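Local coordinates for protein CalS10 (Micromonospora echinospora, PDB 6UK5) that binds S-adenosylmethionine and probably methylates an amino pentose during the biosynthesis of calicheamicin, at residues A42-R47 and E70-R75. Numbering follows the deposited sequence.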
ATOM      1  N   ALA A  42      21.258 -12.475 -17.411  1.00 59.50           N
ATOM      2  CA  ALA A  42      22.700 -12.673 -17.516  1.00 60.17           C
ATOM      3  C   ALA A  42      23.074 -14.129 -17.269  1.00 61.00           C
ATOM      4  O   ALA A  42      23.840 -14.725 -18.036  1.00 62.32           O
ATOM      5  CB  ALA A  42      23.422 -11.757 -16.526  1.00 62.17           C
ATOM      6  N   ASP A  43      22.549 -14.718 -16.192  1.00 61.44           N
ATOM      7  CA  ASP A  43      22.821 -16.125 -15.914  1.00 63.16           C
ATOM      8  C   ASP A  43      22.322 -17.010 -17.051  1.00 64.74           C
ATOM      9  O   ASP A  43      23.028 -17.923 -17.495  1.00 64.60           O
ATOM     10  CB  ASP A  43      22.166 -16.533 -14.595  1.00 63.66           C
ATOM     11  CG  ASP A  43      22.343 -18.005 -14.288  1.00 64.09           C
ATOM     12  OD1 ASP A  43      23.267 -18.628 -14.850  1.00 63.91           O
ATOM     13  OD2 ASP A  43      21.548 -18.542 -13.491  1.00 67.94           O
ATOM     14  N   VAL A  44      21.106 -16.749 -17.534  1.00 64.58           N
ATOM     15  CA  VAL A  44      20.572 -17.518 -18.653  1.00 64.46           C
ATOM     16  C   VAL A  44      21.491 -17.391 -19.860  1.00 62.71           C
ATOM     17  O   VAL A  44      21.766 -18.374 -20.559  1.00 62.60           O
ATOM     18  CB  VAL A  44      19.139 -17.058 -18.983  1.00 57.62           C
ATOM     19  CG1 VAL A  44      18.660 -17.676 -20.290  1.00 56.87           C
ATOM     20  CG2 VAL A  44      18.192 -17.400 -17.844  1.00 56.92           C
ATOM     21  N   ALA A  45      21.982 -16.177 -20.124  1.00 63.24           N
ATOM     22  CA  ALA A  45      22.861 -15.967 -21.269  1.00 64.73           C
ATOM     23  C   ALA A  45      24.152 -16.764 -21.134  1.00 62.45           C
ATOM     24  O   ALA A  45      24.625 -17.363 -22.105  1.00 58.10           O
ATOM     25  CB  ALA A  45      23.164 -14.476 -21.420  1.00 59.28           C
ATOM     26  N   ASP A  46      24.738 -16.786 -19.934  1.00 61.63           N
ATOM     27  CA  ASP A  46      25.958 -17.558 -19.726  1.00 65.50           C
ATOM     28  C   ASP A  46      25.749 -19.033 -20.052  1.00 67.85           C
ATOM     29  O   ASP A  46      26.616 -19.672 -20.659  1.00 66.66           O
ATOM     30  CB  ASP A  46      26.446 -17.399 -18.286  1.00 63.78           C
ATOM     31  CG  ASP A  46      26.973 -16.008 -17.999  1.00 60.07           C
ATOM     32  OD1 ASP A  46      27.155 -15.228 -18.957  1.00 66.59           O
ATOM     33  OD2 ASP A  46      27.213 -15.698 -16.813  1.00 55.84           O
ATOM     34  N   ARG A  47      24.604 -19.594 -19.652  1.00 70.38           N
ATOM     35  CA  ARG A  47      24.366 -21.019 -19.864  1.00 71.43           C
ATOM     36  C   ARG A  47      24.104 -21.325 -21.331  1.00 69.56           C
ATOM     37  O   ARG A  47      24.532 -22.368 -21.839  1.00 68.66           O
ATOM     38  CB  ARG A  47      23.191 -21.482 -19.010  1.00 77.22           C
ATOM     39  CG  ARG A  47      23.520 -21.652 -17.543  1.00 74.13           C
ATOM     40  CD  ARG A  47      22.268 -21.940 -16.738  1.00 68.40           C
ATOM     41  NE  ARG A  47      22.342 -21.336 -15.411  1.00 67.92           N
ATOM     42  CZ  ARG A  47      22.752 -21.959 -14.311  1.00 58.96           C
ATOM     43  NH1 ARG A  47      23.125 -23.233 -14.349  1.00 69.99           N
ATOM     44  NH2 ARG A  47      22.782 -21.300 -13.161  1.00 60.28           N
ATOM     45  N   GLU A  70      15.672  -6.949 -22.424  1.00 70.64           N
ATOM     46  CA  GLU A  70      16.544  -5.783 -22.336  1.00 71.22           C
ATOM     47  C   GLU A  70      17.994  -6.185 -22.097  1.00 72.76           C
ATOM     48  O   GLU A  70      18.909  -5.637 -22.723  1.00 71.00           O
ATOM     49  CB  GLU A  70      16.067  -4.855 -21.219  1.00 66.90           C
ATOM     50  CG  GLU A  70      16.877  -3.573 -21.112  1.00 60.37           C
ATOM     51  CD  GLU A  70      16.192  -2.509 -20.283  1.00 60.95           C
ATOM     52  OE1 GLU A  70      16.362  -2.521 -19.048  1.00 64.01           O
ATOM     53  OE2 GLU A  70      15.479  -1.664 -20.865  1.00 65.13           O
ATOM     54  N   THR A  71      18.225  -7.143 -21.199  1.00 74.84           N
ATOM     55  CA  THR A  71      19.588  -7.578 -20.923  1.00 76.03           C
ATOM     56  C   THR A  71      20.077  -8.593 -21.951  1.00 72.61           C
ATOM     57  O   THR A  71      21.279  -8.649 -22.230  1.00 72.59           O
ATOM     58  CB  THR A  71      19.682  -8.152 -19.510  1.00 76.76           C
ATOM     59  OG1 THR A  71      19.363  -7.129 -18.559  1.00 75.81           O
ATOM     60  CG2 THR A  71      21.091  -8.653 -19.231  1.00 74.92           C
ATOM     61  N   PHE A  72      19.178  -9.407 -22.512  1.00 72.92           N
ATOM     62  CA  PHE A  72      19.591 -10.337 -23.558  1.00 73.83           C
ATOM     63  C   PHE A  72      20.159  -9.591 -24.760  1.00 70.61           C
ATOM     64  O   PHE A  72      21.101 -10.067 -25.407  1.00 66.79           O
ATOM     65  CB  PHE A  72      18.414 -11.217 -23.987  1.00 73.76           C
ATOM     66  CG  PHE A  72      18.139 -12.375 -23.060  1.00 71.78           C
ATOM     67  CD1 PHE A  72      16.847 -12.650 -22.639  1.00 72.07           C
ATOM     68  CD2 PHE A  72      19.168 -13.198 -22.625  1.00 71.31           C
ATOM     69  CE1 PHE A  72      16.590 -13.716 -21.794  1.00 63.91           C
ATOM     70  CE2 PHE A  72      18.915 -14.263 -21.779  1.00 70.44           C
ATOM     71  CZ  PHE A  72      17.625 -14.522 -21.366  1.00 63.48           C
ATOM     72  N   ALA A  73      19.594  -8.421 -25.080  1.00 70.18           N
ATOM     73  CA  ALA A  73      20.053  -7.672 -26.246  1.00 68.81           C
ATOM     74  C   ALA A  73      21.505  -7.236 -26.100  1.00 68.50           C
ATOM     75  O   ALA A  73      22.244  -7.194 -27.090  1.00 69.26           O
ATOM     76  CB  ALA A  73      19.157  -6.451 -26.476  1.00 65.81           C
ATOM     77  N   THR A  74      21.935  -6.918 -24.876  1.00 67.78           N
ATOM     78  CA  THR A  74      23.329  -6.573 -24.627  1.00 70.27           C
ATOM     79  C   THR A  74      24.261  -7.770 -24.769  1.00 69.38           C
ATOM     80  O   THR A  74      25.482  -7.584 -24.782  1.00 73.30           O
ATOM     81  CB  THR A  74      23.496  -5.988 -23.222  1.00 67.16           C
ATOM     82  OG1 THR A  74      23.526  -7.051 -22.260  1.00 69.63           O
ATOM     83  CG2 THR A  74      22.350  -5.038 -22.885  1.00 69.31           C
ATOM     84  N   ARG A  75      23.716  -8.982 -24.877  1.00 67.85           N
ATOM     85  CA  ARG A  75      24.501 -10.207 -24.863  1.00 63.85           C
ATOM     86  C   ARG A  75      24.415 -11.007 -26.156  1.00 60.75           C
ATOM     87  O   ARG A  75      25.316 -11.809 -26.420  1.00 56.09           O
ATOM     88  CB  ARG A  75      24.052 -11.093 -23.688  1.00 63.97           C
ATOM     89  CG  ARG A  75      24.213 -10.419 -22.322  1.00 63.80           C
ATOM     90  CD  ARG A  75      25.669 -10.289 -21.898  1.00 63.83           C
ATOM     91  NE  ARG A  75      26.368 -11.570 -21.944  1.00 66.72           N
ATOM     92  CZ  ARG A  75      26.378 -12.452 -20.948  1.00 65.32           C
ATOM     93  NH1 ARG A  75      25.733 -12.199 -19.815  1.00 66.97           N
ATOM     94  NH2 ARG A  75      27.036 -13.593 -21.082  1.00 60.19           N
TER
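F72 and V44 meet on the buried side of the contact, where the far end of the phenylalanine ring comes up against the valine edge-on. V44 CG1 lies 3.5 Å from F72 CZ and is almost as near to CE2; this methyl is anti to the backbone N (chi1 170°), on the side facing the ring. The same edge reaches the helix backbone, with F72 CE2 4.0 Å from A45 N. Beside it T71 CG2 approaches A42 N more loosely, at 4.2 Å.

On the outer side the apolar packing gives way to charge. The R75 chain, bent at chi2 and chi3, lays its guanidinium over A45, whose CB sits 3.8 Å from R75 NH1 beneath one face, toward the rim. R75 NH2 then forms a salt bridge to the exposed D46, with a 2.7 Å hydrogen bond to D46 OD1 that is nearly straight (173°) and lies in the guanidinium plane, although the carboxylate is turned 54° from it. An alanine in place of R75 would probably leave D46 without this charged mate and take away the guanidinium that covers one side of the A45 methyl.

The two segments belong to helices 37-51 and 67-73 of the Rossmann-like methyltransferase fold. V44 and F72 both rest on T119 of central strand 115-120, while T71, hydrogen-bonded to H38, lies near the S-adenosylmethionine-binding W37 at the start of helix 37-51.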